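Local coordinates for Lin1840 protein (PDB 4ZOC) that probably hydrolyses terminal, non-reducing beta-D-glucosyl residues to release glucose, as a family 3 glycoside hydrolase linked to beta-1,2-glucan breakdown, at residues L86-T98 and S122-S136. The protein carries 2 engineered substitutions. Sequence-based numbering, arbitrary orientation.
Sequences LVFMADVIHGYKT and SALEATADGHHVTFS
Met89 and Ala90 pair in parallel with Val133 and Thr134, joining neighbouring strands of the TIM-like barrel; helix 112-128 makes the beta-alpha-beta crossover between them. Ala90 N donates to Val133 O and Phe135 N to Ala90 O, while Phe88 O takes both His132 N (2.8 Å) and Val133 N. Thr134 OG1 adds a 2.7 Å bond to Val92 O. On the Met89 face, the extended methionine lies alongside Val133, its SD 3.6 Å from Phe135 CE1 in an oblique Met-aromatic contact.

The Phe88 edge meets the His132 face, planes at 85°. Two CH-pi contacts follow: small Ala90 places CB over one face of His131, 3.4 Å from ND1, and Ala126 CA lies over the centre of the Tyr96 ring. With CG anti to the backbone N (chi1 -169°), Tyr96 lies against the helix and its OH, accepting from in-plane His131 NE2, gives a 2.6 Å bond to Asp129 OD2. Gly130, lacking a CB to jam against the preceding carbonyl, takes the positive phi of a Schellman motif.

Glu125 offers two oxygens to the loop after strand 87-90: OE1 accepts from Lys97 N and, nearly straight at 173°, from Thr98 N, whereas OE2 receives Thr98 OG1 on its syn side at 2.6 Å.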
ATOM      1  N   LEU A  86      -4.158  -4.149 -43.343  1.00 10.77           N
ATOM      2  CA  LEU A  86      -3.779  -3.690 -42.000  1.00 11.28           C
ATOM      3  C   LEU A  86      -4.966  -3.365 -41.149  1.00 10.92           C
ATOM      4  O   LEU A  86      -5.998  -2.880 -41.631  1.00  9.92           O
ATOM      5  CB  LEU A  86      -2.927  -2.428 -42.100  1.00 10.49           C
ATOM      6  CG  LEU A  86      -1.511  -2.634 -42.637  1.00 11.96           C
ATOM      7  CD1 LEU A  86      -0.965  -1.362 -43.131  1.00 11.93           C
ATOM      8  CD2 LEU A  86      -0.620  -3.210 -41.556  1.00 12.19           C
ATOM      9  N   VAL A  87      -4.822  -3.597 -39.836  1.00 13.65           N
ATOM     10  CA  VAL A  87      -5.827  -3.069 -38.890  1.00 10.91           C
ATOM     11  C   VAL A  87      -5.201  -1.881 -38.145  1.00  9.20           C
ATOM     12  O   VAL A  87      -4.018  -1.935 -37.809  1.00  9.19           O
ATOM     13  CB  VAL A  87      -6.401  -4.176 -37.891  1.00 10.50           C
ATOM     14  CG1 VAL A  87      -5.273  -4.896 -37.135  1.00  9.74           C
ATOM     15  CG2 VAL A  87      -7.469  -3.539 -37.027  1.00 10.46           C
ATOM     16  N   PHE A  88      -5.975  -0.793 -37.999  1.00  8.21           N
ATOM     17  CA  PHE A  88      -5.530   0.508 -37.457  1.00  8.13           C
ATOM     18  C   PHE A  88      -6.164   0.719 -36.100  1.00  7.77           C
ATOM     19  O   PHE A  88      -7.407   0.704 -35.951  1.00  8.95           O
ATOM     20  CB  PHE A  88      -5.984   1.638 -38.398  1.00  8.43           C
ATOM     21  CG  PHE A  88      -5.165   1.737 -39.675  1.00  9.77           C
ATOM     22  CD1 PHE A  88      -5.364   0.826 -40.733  1.00 10.21           C
ATOM     23  CD2 PHE A  88      -4.158   2.692 -39.782  1.00 12.01           C
ATOM     24  CE1 PHE A  88      -4.577   0.918 -41.858  1.00  9.43           C
ATOM     25  CE2 PHE A  88      -3.382   2.818 -40.927  1.00 11.96           C
ATOM     26  CZ  PHE A  88      -3.574   1.903 -41.964  1.00 10.23           C
ATOM     27  N   MET A  89      -5.313   0.937 -35.117  1.00  8.50           N
ATOM     28  CA  MET A  89      -5.733   1.129 -33.751  1.00  8.32           C
ATOM     29  C   MET A  89      -5.240   2.465 -33.198  1.00  9.04           C
ATOM     30  O   MET A  89      -4.206   3.023 -33.657  1.00  8.71           O
ATOM     31  CB  MET A  89      -5.141   0.012 -32.909  1.00  9.26           C
ATOM     32  CG  MET A  89      -5.308  -1.373 -33.479  1.00  8.17           C
ATOM     33  SD  MET A  89      -5.194  -2.675 -32.249  1.00  8.55           S
ATOM     34  CE  MET A  89      -5.144  -4.076 -33.340  1.00  7.86           C
ATOM     35  N   ALA A  90      -5.982   3.000 -32.217  1.00  8.87           N
ATOM     36  CA  ALA A  90      -5.589   4.320 -31.697  1.00  9.63           C
ATOM     37  C   ALA A  90      -6.075   4.501 -30.276  1.00  8.48           C
ATOM     38  O   ALA A  90      -6.976   3.789 -29.821  1.00  7.49           O
ATOM     39  CB  ALA A  90      -6.178   5.404 -32.581  1.00  9.11           C
ATOM     40  N   ASP A  91      -5.487   5.472 -29.595  1.00  8.34           N
ATOM     41  CA  ASP A  91      -5.944   5.849 -28.245  1.00  9.68           C
ATOM     42  C   ASP A  91      -7.049   6.902 -28.317  1.00  9.77           C
ATOM     43  O   ASP A  91      -6.736   8.080 -28.427  1.00 13.53           O
ATOM     44  CB  ASP A  91      -4.744   6.383 -27.469  1.00 11.90           C
ATOM     45  CG  ASP A  91      -3.794   5.237 -27.080  1.00 11.76           C
ATOM     46  OD1 ASP A  91      -4.171   4.371 -26.238  1.00 17.37           O
ATOM     47  OD2 ASP A  91      -2.726   5.223 -27.585  1.00 14.94           O
ATOM     48  N   VAL A  92      -8.312   6.441 -28.324  1.00  7.36           N
ATOM     49  CA  VAL A  92      -9.505   7.254 -28.211  1.00  8.01           C
ATOM     50  C   VAL A  92     -10.113   7.005 -26.850  1.00  7.16           C
ATOM     51  O   VAL A  92     -10.841   6.075 -26.633  1.00  8.53           O
ATOM     52  CB  VAL A  92     -10.450   7.063 -29.440  1.00  8.62           C
ATOM     53  CG1 VAL A  92     -11.438   8.207 -29.479  1.00  8.70           C
ATOM     54  CG2 VAL A  92      -9.546   6.863 -30.661  1.00  7.92           C
ATOM     55  N   ILE A  93      -9.729   7.864 -25.905  1.00  7.03           N
ATOM     56  CA  ILE A  93      -9.885   7.563 -24.460  1.00  6.98           C
ATOM     57  C   ILE A  93     -11.087   8.272 -23.899  1.00  6.53           C
ATOM     58  O   ILE A  93     -11.870   7.711 -23.122  1.00  7.35           O
ATOM     59  CB  ILE A  93      -8.619   7.953 -23.679  1.00  6.65           C
ATOM     60  CG1 ILE A  93      -7.346   7.325 -24.360  1.00  7.52           C
ATOM     61  CG2 ILE A  93      -8.780   7.663 -22.173  1.00  5.84           C
ATOM     62  CD1 ILE A  93      -7.491   5.812 -24.605  1.00  7.97           C
ATOM     63  N   HIS A  94     -11.217   9.514 -24.235  1.00  7.01           N
ATOM     64  CA  HIS A  94     -12.397  10.312 -23.807  1.00  7.05           C
ATOM     65  C   HIS A  94     -12.724  11.315 -24.867  1.00  7.60           C
ATOM     66  O   HIS A  94     -13.039  12.502 -24.593  1.00 10.63           O
ATOM     67  CB  HIS A  94     -12.196  10.962 -22.425  1.00  7.09           C
ATOM     68  CG  HIS A  94     -10.990  11.852 -22.332  1.00  6.46           C
ATOM     69  ND1 HIS A  94     -11.084  13.218 -22.275  1.00  6.93           N
ATOM     70  CD2 HIS A  94      -9.682  11.574 -22.196  1.00  7.12           C
ATOM     71  CE1 HIS A  94      -9.884  13.754 -22.190  1.00  7.05           C
ATOM     72  NE2 HIS A  94      -9.008  12.775 -22.168  1.00  8.16           N
ATOM     73  N   GLY A  95     -12.739  10.816 -26.092  1.00  7.14           N
ATOM     74  CA  GLY A  95     -13.083  11.651 -27.224  1.00  7.30           C
ATOM     75  C   GLY A  95     -11.960  11.684 -28.241  1.00  8.20           C
ATOM     76  O   GLY A  95     -10.746  11.475 -27.900  1.00 10.56           O
ATOM     77  N   TYR A  96     -12.371  11.941 -29.508  1.00  8.67           N
ATOM     78  CA  TYR A  96     -11.474  12.043 -30.593  1.00  8.32           C
ATOM     79  C   TYR A  96     -11.072  13.490 -30.818  1.00 10.07           C
ATOM     80  O   TYR A  96     -10.064  13.964 -30.252  1.00 11.38           O
ATOM     81  CB  TYR A  96     -12.000  11.322 -31.879  1.00  8.17           C
ATOM     82  CG  TYR A  96     -10.933  11.199 -32.931  1.00  8.32           C
ATOM     83  CD1 TYR A  96      -9.864  10.313 -32.774  1.00  9.12           C
ATOM     84  CD2 TYR A  96     -10.991  11.903 -34.117  1.00  9.84           C
ATOM     85  CE1 TYR A  96      -8.876  10.205 -33.703  1.00  9.11           C
ATOM     86  CE2 TYR A  96     -10.022  11.789 -35.068  1.00  8.74           C
ATOM     87  CZ  TYR A  96      -8.911  10.947 -34.853  1.00 10.17           C
ATOM     88  OH  TYR A  96      -7.906  10.841 -35.782  1.00  9.34           O
ATOM     89  N   LYS A  97     -11.833  14.217 -31.648  1.00 11.07           N
ATOM     90  CA  LYS A  97     -11.646  15.681 -31.825  1.00 10.30           C
ATOM     91  C   LYS A  97     -12.565  16.464 -30.924  1.00 10.25           C
ATOM     92  O   LYS A  97     -12.121  17.514 -30.363  1.00 10.63           O
ATOM     93  CB  LYS A  97     -11.836  16.138 -33.276  1.00 12.91           C
ATOM     94  CG  LYS A  97     -10.742  15.591 -34.131  1.00 15.88           C
ATOM     95  CD  LYS A  97      -9.589  16.531 -34.265  1.00 22.06           C
ATOM     96  CE  LYS A  97      -8.480  15.812 -35.024  1.00 25.77           C
ATOM     97  NZ  LYS A  97      -7.217  16.601 -34.756  1.00 26.31           N
ATOM     98  N   THR A  98     -13.804  15.986 -30.733  1.00  8.59           N
ATOM     99  CA  THR A  98     -14.650  16.526 -29.684  1.00  8.77           C
ATOM    100  C   THR A  98     -14.275  15.843 -28.364  1.00  9.60           C
ATOM    101  O   THR A  98     -14.528  14.609 -28.194  1.00  9.14           O
ATOM    102  CB  THR A  98     -16.163  16.358 -29.960  1.00  9.65           C
ATOM    103  OG1 THR A  98     -16.461  16.821 -31.284  1.00  9.12           O
ATOM    104  CG2 THR A  98     -16.991  17.174 -28.869  1.00  9.51           C
ATOM    105  N   SER A 122     -17.140   9.423 -29.982  1.00  9.64           N
ATOM    106  CA  SER A 122     -15.747   9.121 -30.152  1.00  7.35           C
ATOM    107  C   SER A 122     -15.584   8.224 -31.378  1.00  7.78           C
ATOM    108  O   SER A 122     -14.723   8.466 -32.212  1.00  8.06           O
ATOM    109  CB  SER A 122     -15.267   8.377 -28.935  1.00  6.58           C
ATOM    110  OG  SER A 122     -15.199   9.251 -27.777  1.00  7.68           O
ATOM    111  N   ALA A 123     -16.399   7.169 -31.433  1.00  7.86           N
ATOM    112  CA  ALA A 123     -16.335   6.214 -32.557  1.00  8.75           C
ATOM    113  C   ALA A 123     -16.778   6.834 -33.878  1.00  7.05           C
ATOM    114  O   ALA A 123     -16.168   6.571 -34.885  1.00  6.81           O
ATOM    115  CB  ALA A 123     -17.140   4.966 -32.287  1.00  8.84           C
ATOM    116  N   LEU A 124     -17.801   7.682 -33.839  1.00  8.19           N
ATOM    117  CA  LEU A 124     -18.240   8.393 -35.057  1.00  7.77           C
ATOM    118  C   LEU A 124     -17.062   9.163 -35.661  1.00  8.31           C
ATOM    119  O   LEU A 124     -16.791   9.112 -36.860  1.00  9.01           O
ATOM    120  CB  LEU A 124     -19.410   9.358 -34.638  1.00  7.80           C
ATOM    121  CG  LEU A 124     -19.797  10.375 -35.730  1.00 10.14           C
ATOM    122  CD1 LEU A 124     -20.611   9.680 -36.803  1.00 10.86           C
ATOM    123  CD2 LEU A 124     -20.507  11.543 -35.123  1.00 11.05           C
ATOM    124  N   GLU A 125     -16.361   9.886 -34.803  1.00  8.57           N
ATOM    125  CA  GLU A 125     -15.217  10.686 -35.228  1.00  8.49           C
ATOM    126  C   GLU A 125     -13.963   9.906 -35.584  1.00  8.39           C
ATOM    127  O   GLU A 125     -13.332  10.179 -36.608  1.00 10.85           O
ATOM    128  CB  GLU A 125     -14.902  11.739 -34.132  1.00  8.73           C
ATOM    129  CG  GLU A 125     -16.037  12.763 -33.950  1.00  9.87           C
ATOM    130  CD  GLU A 125     -15.646  13.893 -33.055  1.00  9.29           C
ATOM    131  OE1 GLU A 125     -14.672  13.732 -32.270  1.00 10.62           O
ATOM    132  OE2 GLU A 125     -16.312  14.970 -33.125  1.00 10.40           O
ATOM    133  N   ALA A 126     -13.644   8.894 -34.757  1.00  8.09           N
ATOM    134  CA  ALA A 126     -12.443   8.121 -34.910  1.00  9.21           C
ATOM    135  C   ALA A 126     -12.564   7.303 -36.195  1.00  8.14           C
ATOM    136  O   ALA A 126     -11.581   7.229 -36.956  1.00  7.52           O
ATOM    137  CB  ALA A 126     -12.230   7.189 -33.729  1.00  9.85           C
ATOM    138  N   THR A 127     -13.746   6.748 -36.462  1.00  7.72           N
ATOM    139  CA  THR A 127     -13.916   6.004 -37.743  1.00  8.73           C
ATOM    140  C   THR A 127     -13.822   6.920 -38.926  1.00  9.07           C
ATOM    141  O   THR A 127     -13.364   6.501 -39.983  1.00  9.49           O
ATOM    142  CB  THR A 127     -15.217   5.185 -37.744  1.00  8.45           C
ATOM    143  OG1 THR A 127     -16.369   6.038 -37.544  1.00 10.38           O
ATOM    144  CG2 THR A 127     -15.173   4.098 -36.654  1.00 10.25           C
ATOM    145  N   ALA A 128     -14.328   8.148 -38.787  1.00  9.15           N
ATOM    146  CA  ALA A 128     -14.231   9.139 -39.862  1.00  8.99           C
ATOM    147  C   ALA A 128     -12.796   9.468 -40.200  1.00 10.94           C
ATOM    148  O   ALA A 128     -12.522   9.810 -41.369  1.00 13.45           O
ATOM    149  CB  ALA A 128     -15.035  10.383 -39.517  1.00  9.29           C
ATOM    150  N   ASP A 129     -11.860   9.248 -39.247  1.00  9.59           N
ATOM    151  CA  ASP A 129     -10.473   9.541 -39.496  1.00 11.74           C
ATOM    152  C   ASP A 129      -9.658   8.253 -39.722  1.00 11.42           C
ATOM    153  O   ASP A 129      -8.451   8.268 -39.663  1.00 17.34           O
ATOM    154  CB  ASP A 129      -9.914  10.414 -38.351  1.00 11.26           C
ATOM    155  CG  ASP A 129      -9.043  11.523 -38.836  1.00 12.71           C
ATOM    156  OD1 ASP A 129      -9.053  11.831 -40.053  1.00 13.10           O
ATOM    157  OD2 ASP A 129      -8.338  12.109 -38.007  1.00 13.32           O
ATOM    158  N   GLY A 130     -10.353   7.127 -39.931  1.00 11.85           N
ATOM    159  CA  GLY A 130      -9.750   5.901 -40.385  1.00 13.20           C
ATOM    160  C   GLY A 130      -9.344   4.847 -39.359  1.00 14.68           C
ATOM    161  O   GLY A 130      -8.696   3.900 -39.702  1.00 16.32           O
ATOM    162  N   HIS A 131      -9.697   5.052 -38.104  1.00 12.74           N
ATOM    163  CA  HIS A 131      -9.367   4.124 -37.020  1.00  9.80           C
ATOM    164  C   HIS A 131     -10.397   3.018 -36.840  1.00  8.09           C
ATOM    165  O   HIS A 131     -11.568   3.278 -36.794  1.00 10.40           O
ATOM    166  CB  HIS A 131      -9.249   4.902 -35.703  1.00 10.31           C
ATOM    167  CG  HIS A 131      -8.279   6.048 -35.752  1.00  9.26           C
ATOM    168  ND1 HIS A 131      -6.915   5.881 -35.881  1.00  9.04           N
ATOM    169  CD2 HIS A 131      -8.490   7.384 -35.746  1.00  7.51           C
ATOM    170  CE1 HIS A 131      -6.327   7.057 -35.917  1.00  8.60           C
ATOM    171  NE2 HIS A 131      -7.265   7.984 -35.855  1.00  8.70           N
ATOM    172  N   HIS A 132      -9.912   1.787 -36.627  1.00  8.99           N
ATOM    173  CA  HIS A 132     -10.752   0.585 -36.496  1.00  8.30           C
ATOM    174  C   HIS A 132     -10.956   0.159 -35.058  1.00  8.43           C
ATOM    175  O   HIS A 132     -11.963  -0.460 -34.767  1.00  9.72           O
ATOM    176  CB  HIS A 132     -10.148  -0.614 -37.172  1.00  7.28           C
ATOM    177  CG  HIS A 132      -9.793  -0.342 -38.609  1.00 10.26           C
ATOM    178  ND1 HIS A 132      -8.772  -0.986 -39.253  1.00  9.09           N
ATOM    179  CD2 HIS A 132     -10.336   0.510 -39.510  1.00  9.69           C
ATOM    180  CE1 HIS A 132      -8.660  -0.514 -40.491  1.00 12.11           C
ATOM    181  NE2 HIS A 132      -9.613   0.371 -40.688  1.00  9.53           N
ATOM    182  N   VAL A 133      -9.961   0.387 -34.208  1.00  8.21           N
ATOM    183  CA  VAL A 133      -9.976  -0.022 -32.796  1.00  7.47           C
ATOM    184  C   VAL A 133      -9.560   1.116 -31.900  1.00  8.26           C
ATOM    185  O   VAL A 133      -8.636   1.847 -32.227  1.00  9.74           O
ATOM    186  CB  VAL A 133      -8.866  -1.149 -32.548  1.00  7.49           C
ATOM    187  CG1 VAL A 133      -8.816  -1.675 -31.134  1.00  8.12           C
ATOM    188  CG2 VAL A 133      -9.049  -2.306 -33.475  1.00  8.97           C
ATOM    189  N   THR A 134     -10.197   1.228 -30.736  1.00  8.83           N
ATOM    190  CA  THR A 134      -9.663   2.095 -29.708  1.00  7.47           C
ATOM    191  C   THR A 134      -9.215   1.338 -28.484  1.00  8.01           C
ATOM    192  O   THR A 134      -9.891   0.391 -28.056  1.00  7.62           O
ATOM    193  CB  THR A 134     -10.685   3.174 -29.280  1.00  7.58           C
ATOM    194  OG1 THR A 134     -10.094   3.991 -28.257  1.00  9.16           O
ATOM    195  CG2 THR A 134     -12.033   2.582 -28.686  1.00  6.86           C
ATOM    196  N   PHE A 135      -8.162   1.868 -27.863  1.00  8.71           N
ATOM    197  CA  PHE A 135      -7.597   1.320 -26.633  1.00  8.10           C
ATOM    198  C   PHE A 135      -8.353   1.872 -25.411  1.00  7.88           C
ATOM    199  O   PHE A 135      -7.797   2.663 -24.600  1.00  7.08           O
ATOM    200  CB  PHE A 135      -6.151   1.618 -26.567  1.00  7.49           C
ATOM    201  CG  PHE A 135      -5.301   1.029 -27.735  1.00  7.53           C
ATOM    202  CD1 PHE A 135      -5.450  -0.373 -28.129  1.00  6.61           C
ATOM    203  CD2 PHE A 135      -4.362   1.834 -28.403  1.00  6.99           C
ATOM    204  CE1 PHE A 135      -4.702  -0.867 -29.124  1.00  7.16           C
ATOM    205  CE2 PHE A 135      -3.536   1.278 -29.359  1.00  7.82           C
ATOM    206  CZ  PHE A 135      -3.714  -0.072 -29.696  1.00  7.87           C
ATOM    207  N   SER A 136      -9.623   1.522 -25.349  1.00  7.27           N
ATOM    208  CA  SER A 136     -10.551   1.953 -24.329  1.00  7.64           C
ATOM    209  C   SER A 136     -11.702   0.952 -24.296  1.00  7.41           C
ATOM    210  O   SER A 136     -12.012   0.328 -25.313  1.00  6.85           O
ATOM    211  CB  SER A 136     -11.077   3.379 -24.649  1.00  8.47           C
ATOM    212  OG  SER A 136     -12.143   3.802 -23.823  1.00 10.62           O
TER
HETATM  213  O   HOH W   1      -4.444   4.188 -36.173  1.00  9.85           O
HETATM  214  O   HOH W   2     -11.215   5.257 -21.900  1.00  8.49           O
HETATM  215  O   HOH W   3     -13.126   7.962 -26.326  1.00  7.73           O
HETATM  216  O   HOH W   4     -15.178  12.508 -29.820  1.00  9.19           O